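PDB 1XDI: NAD(P)H dehydrogenase (quinone) from Mycobacterium tuberculosis, which uses FAD to catalyse the reduction of quinones such as menadione by NADH or NADPH and may contribute to virulence by increasing resistance to reactive oxygen intermediates. Local coordinates for residues Ile158-Leu170 with Arg245-Leu257. Numbering follows the deposited sequence.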
# COMPACT_ATOMS: atom_id res chain seq x y z
N ILE A 158 -25.01 -37.56 -14.72
CA ILE A 158 -25.84 -38.27 -15.65
C ILE A 158 -27.17 -38.65 -15.06
O ILE A 158 -27.22 -39.26 -13.97
CB ILE A 158 -25.17 -39.59 -16.10
CG1 ILE A 158 -23.99 -39.31 -17.00
CG2 ILE A 158 -26.15 -40.47 -16.90
CD1 ILE A 158 -23.43 -40.63 -17.46
N LEU A 159 -28.25 -38.31 -15.77
CA LEU A 159 -29.60 -38.66 -15.34
C LEU A 159 -29.86 -40.07 -15.90
O LEU A 159 -29.77 -40.29 -17.10
CB LEU A 159 -30.59 -37.67 -15.93
CG LEU A 159 -31.99 -37.72 -15.32
CD1 LEU A 159 -31.92 -37.30 -13.84
CD2 LEU A 159 -32.94 -36.80 -16.11
N PRO A 160 -30.13 -41.06 -15.04
CA PRO A 160 -30.35 -42.34 -15.72
C PRO A 160 -31.54 -42.37 -16.68
O PRO A 160 -31.64 -43.23 -17.56
CB PRO A 160 -30.46 -43.33 -14.58
CG PRO A 160 -30.77 -42.48 -13.39
CD PRO A 160 -29.94 -41.27 -13.60
N SER A 161 -32.44 -41.42 -16.57
CA SER A 161 -33.55 -41.45 -17.50
C SER A 161 -33.27 -40.67 -18.79
O SER A 161 -34.18 -40.34 -19.56
CB SER A 161 -34.82 -40.95 -16.81
OG SER A 161 -34.65 -39.70 -16.19
N ALA A 162 -32.00 -40.36 -19.03
CA ALA A 162 -31.60 -39.60 -20.22
C ALA A 162 -30.12 -39.81 -20.33
O ALA A 162 -29.32 -38.88 -20.20
CB ALA A 162 -31.93 -38.13 -20.09
N GLN A 163 -29.77 -41.07 -20.52
CA GLN A 163 -28.39 -41.45 -20.67
C GLN A 163 -27.88 -40.98 -22.02
O GLN A 163 -28.51 -41.25 -23.04
CB GLN A 163 -28.29 -42.96 -20.53
CG GLN A 163 -28.67 -43.43 -19.12
CD GLN A 163 -27.49 -44.03 -18.35
OE1 GLN A 163 -26.31 -43.62 -18.50
NE2 GLN A 163 -27.79 -45.01 -17.50
N PRO A 164 -26.76 -40.25 -22.04
CA PRO A 164 -26.10 -39.71 -23.24
C PRO A 164 -25.85 -40.85 -24.17
O PRO A 164 -25.65 -41.98 -23.72
CB PRO A 164 -24.79 -39.18 -22.73
CG PRO A 164 -25.15 -38.75 -21.38
CD PRO A 164 -26.04 -39.82 -20.84
N ASP A 165 -25.85 -40.61 -25.46
CA ASP A 165 -25.63 -41.74 -26.33
C ASP A 165 -24.67 -41.42 -27.41
O ASP A 165 -24.45 -42.23 -28.29
CB ASP A 165 -26.96 -42.21 -26.93
CG ASP A 165 -27.59 -41.19 -27.89
OD1 ASP A 165 -27.05 -40.06 -28.08
OD2 ASP A 165 -28.63 -41.55 -28.46
N GLY A 166 -24.10 -40.24 -27.36
CA GLY A 166 -23.18 -39.86 -28.40
C GLY A 166 -23.85 -39.35 -29.65
O GLY A 166 -23.29 -38.51 -30.33
N GLU A 167 -25.04 -39.81 -30.00
CA GLU A 167 -25.61 -39.34 -31.25
C GLU A 167 -26.65 -38.25 -31.14
O GLU A 167 -26.55 -37.21 -31.79
CB GLU A 167 -26.28 -40.49 -32.03
CG GLU A 167 -25.48 -41.78 -32.28
CD GLU A 167 -26.40 -42.94 -32.70
OE1 GLU A 167 -27.27 -42.67 -33.59
OE2 GLU A 167 -26.26 -44.09 -32.15
N ARG A 168 -27.66 -38.51 -30.31
CA ARG A 168 -28.80 -37.62 -30.11
C ARG A 168 -28.96 -37.08 -28.69
O ARG A 168 -29.43 -35.95 -28.52
CB ARG A 168 -30.06 -38.37 -30.52
CG ARG A 168 -30.12 -38.74 -31.98
CD ARG A 168 -31.45 -39.38 -32.27
NE ARG A 168 -31.49 -40.02 -33.58
CZ ARG A 168 -32.34 -40.98 -33.92
NH1 ARG A 168 -33.26 -41.45 -33.06
NH2 ARG A 168 -32.25 -41.48 -35.14
N ILE A 169 -28.60 -37.90 -27.70
CA ILE A 169 -28.63 -37.52 -26.28
C ILE A 169 -27.15 -37.16 -26.09
O ILE A 169 -26.30 -38.07 -26.13
CB ILE A 169 -28.99 -38.72 -25.34
CG1 ILE A 169 -30.26 -39.43 -25.77
CG2 ILE A 169 -29.20 -38.19 -23.94
CD1 ILE A 169 -31.38 -38.54 -25.77
N LEU A 170 -26.83 -35.88 -25.89
CA LEU A 170 -25.41 -35.45 -25.76
C LEU A 170 -24.96 -34.76 -24.51
O LEU A 170 -25.71 -33.99 -23.95
CB LEU A 170 -25.06 -34.48 -26.87
CG LEU A 170 -25.49 -34.83 -28.28
CD1 LEU A 170 -25.02 -33.74 -29.22
CD2 LEU A 170 -24.86 -36.15 -28.69
N ARG A 245 -38.00 -29.28 -15.11
CA ARG A 245 -36.90 -30.23 -15.04
C ARG A 245 -37.27 -31.36 -16.01
O ARG A 245 -38.45 -31.69 -16.21
CB ARG A 245 -36.75 -30.80 -13.63
CG ARG A 245 -36.66 -29.79 -12.45
CD ARG A 245 -36.33 -30.56 -11.11
NE ARG A 245 -36.47 -29.76 -9.88
CZ ARG A 245 -36.22 -30.20 -8.64
NH1 ARG A 245 -35.81 -31.46 -8.45
NH2 ARG A 245 -36.40 -29.40 -7.57
N ALA A 246 -36.26 -31.95 -16.64
CA ALA A 246 -36.55 -33.02 -17.55
C ALA A 246 -36.75 -34.34 -16.80
O ALA A 246 -35.82 -34.86 -16.18
CB ALA A 246 -35.45 -33.14 -18.55
N ALA A 247 -37.96 -34.88 -16.85
CA ALA A 247 -38.32 -36.14 -16.23
C ALA A 247 -37.57 -37.28 -16.94
O ALA A 247 -37.26 -38.31 -16.35
CB ALA A 247 -39.80 -36.33 -16.34
N SER A 248 -37.26 -37.09 -18.23
CA SER A 248 -36.51 -38.09 -19.00
C SER A 248 -36.21 -37.59 -20.41
O SER A 248 -36.81 -36.61 -20.87
CB SER A 248 -37.33 -39.35 -19.14
OG SER A 248 -38.03 -39.31 -20.38
N VAL A 249 -35.29 -38.25 -21.12
CA VAL A 249 -35.01 -37.88 -22.51
C VAL A 249 -34.91 -39.17 -23.33
O VAL A 249 -33.93 -39.90 -23.27
CB VAL A 249 -33.69 -37.09 -22.70
CG1 VAL A 249 -33.38 -37.00 -24.14
CG2 VAL A 249 -33.81 -35.72 -22.14
N THR A 250 -35.97 -39.42 -24.10
CA THR A 250 -36.12 -40.61 -24.94
C THR A 250 -35.68 -40.33 -26.35
O THR A 250 -35.68 -39.19 -26.80
CB THR A 250 -37.59 -41.01 -25.06
OG1 THR A 250 -38.18 -41.04 -23.76
CG2 THR A 250 -37.74 -42.35 -25.73
N ARG A 251 -35.38 -41.40 -27.07
CA ARG A 251 -34.99 -41.29 -28.46
C ARG A 251 -36.14 -41.62 -29.39
O ARG A 251 -36.70 -42.70 -29.36
CB ARG A 251 -33.83 -42.20 -28.72
CG ARG A 251 -32.90 -41.61 -29.68
CD ARG A 251 -31.55 -42.21 -29.50
NE ARG A 251 -30.72 -41.95 -30.66
CZ ARG A 251 -30.35 -42.88 -31.52
NH1 ARG A 251 -30.72 -44.14 -31.35
NH2 ARG A 251 -29.59 -42.54 -32.54
N THR A 252 -36.53 -40.68 -30.23
CA THR A 252 -37.63 -40.94 -31.13
C THR A 252 -37.13 -41.32 -32.49
O THR A 252 -35.94 -41.59 -32.68
CB THR A 252 -38.53 -39.71 -31.31
OG1 THR A 252 -37.92 -38.79 -32.24
CG2 THR A 252 -38.71 -39.03 -30.01
N GLY A 253 -38.05 -41.32 -33.42
CA GLY A 253 -37.74 -41.66 -34.79
C GLY A 253 -36.40 -41.11 -35.20
O GLY A 253 -35.38 -41.79 -35.11
N ALA A 254 -36.38 -39.86 -35.65
CA ALA A 254 -35.12 -39.31 -36.08
C ALA A 254 -34.62 -38.26 -35.11
O ALA A 254 -33.48 -37.79 -35.20
CB ALA A 254 -35.28 -38.73 -37.45
N GLY A 255 -35.46 -37.89 -34.15
CA GLY A 255 -35.04 -36.88 -33.21
C GLY A 255 -34.89 -37.36 -31.78
O GLY A 255 -34.32 -38.42 -31.49
N VAL A 256 -35.47 -36.57 -30.90
CA VAL A 256 -35.41 -36.83 -29.48
C VAL A 256 -36.69 -36.31 -28.78
O VAL A 256 -37.20 -35.22 -29.13
CB VAL A 256 -34.12 -36.14 -28.98
CG1 VAL A 256 -34.40 -35.23 -27.85
CG2 VAL A 256 -33.11 -37.18 -28.66
N LEU A 257 -37.22 -37.08 -27.83
CA LEU A 257 -38.42 -36.64 -27.10
C LEU A 257 -38.07 -36.22 -25.68
O LEU A 257 -37.74 -37.07 -24.85
CB LEU A 257 -39.50 -37.75 -27.02
CG LEU A 257 -40.80 -37.33 -26.29
CD1 LEU A 257 -41.44 -36.22 -27.11
CD2 LEU A 257 -41.76 -38.47 -26.11
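Arg168 and Arg251 reach across this contact on extended chains. In Arg168, CG lies anti to the carbonyl carbon (chi1 -64°) and the chain stays straight as far as NE, which carries the guanidinium over the 252-255 connection of a beta hairpin. There NH1 comes within 2.7 Å of Thr252 O, while Ala254 O lies over one face of the group. The Arg251 side chain crosses that of Arg168 at about a right angle, although the guanidinium planes are only 34° apart; its NH2 lies above the opposite face, 3.3 Å from Arg168 NE. The closeness of two like charges is probably offset by the two carboxylates that meet Arg251. Glu167 OE1 approaches the edge of its guanidinium in a salt bridge, with the two planes nearly perpendicular (79°). Asp165 OD2 makes a second salt bridge 3.1 Å from Arg251 NE, but from well out of the guanidinium plane, so the attraction is one of charge. Asp165 OD1 accepts from Arg168 N in an Asx motif and also from Ile169 N. Beyond this polar end, Ile169 CD1 packs on Val256 CG2, and Ala162 CB rests against Val249. One backbone bond crosses, Val249 N to Ser161 O at 2.8 Å, and the hydroxyl Ser161 OG adds a second, to Ala247 O, from above the carbonyl plane. The contact thus ties the loop entering edge strand 169-171 of the second parallel sheet, probably in the family's NAD(P)-binding domain, to antiparallel edge strand 246-251, with Val249 and Val256 also touching Ala271 on strand 270-273.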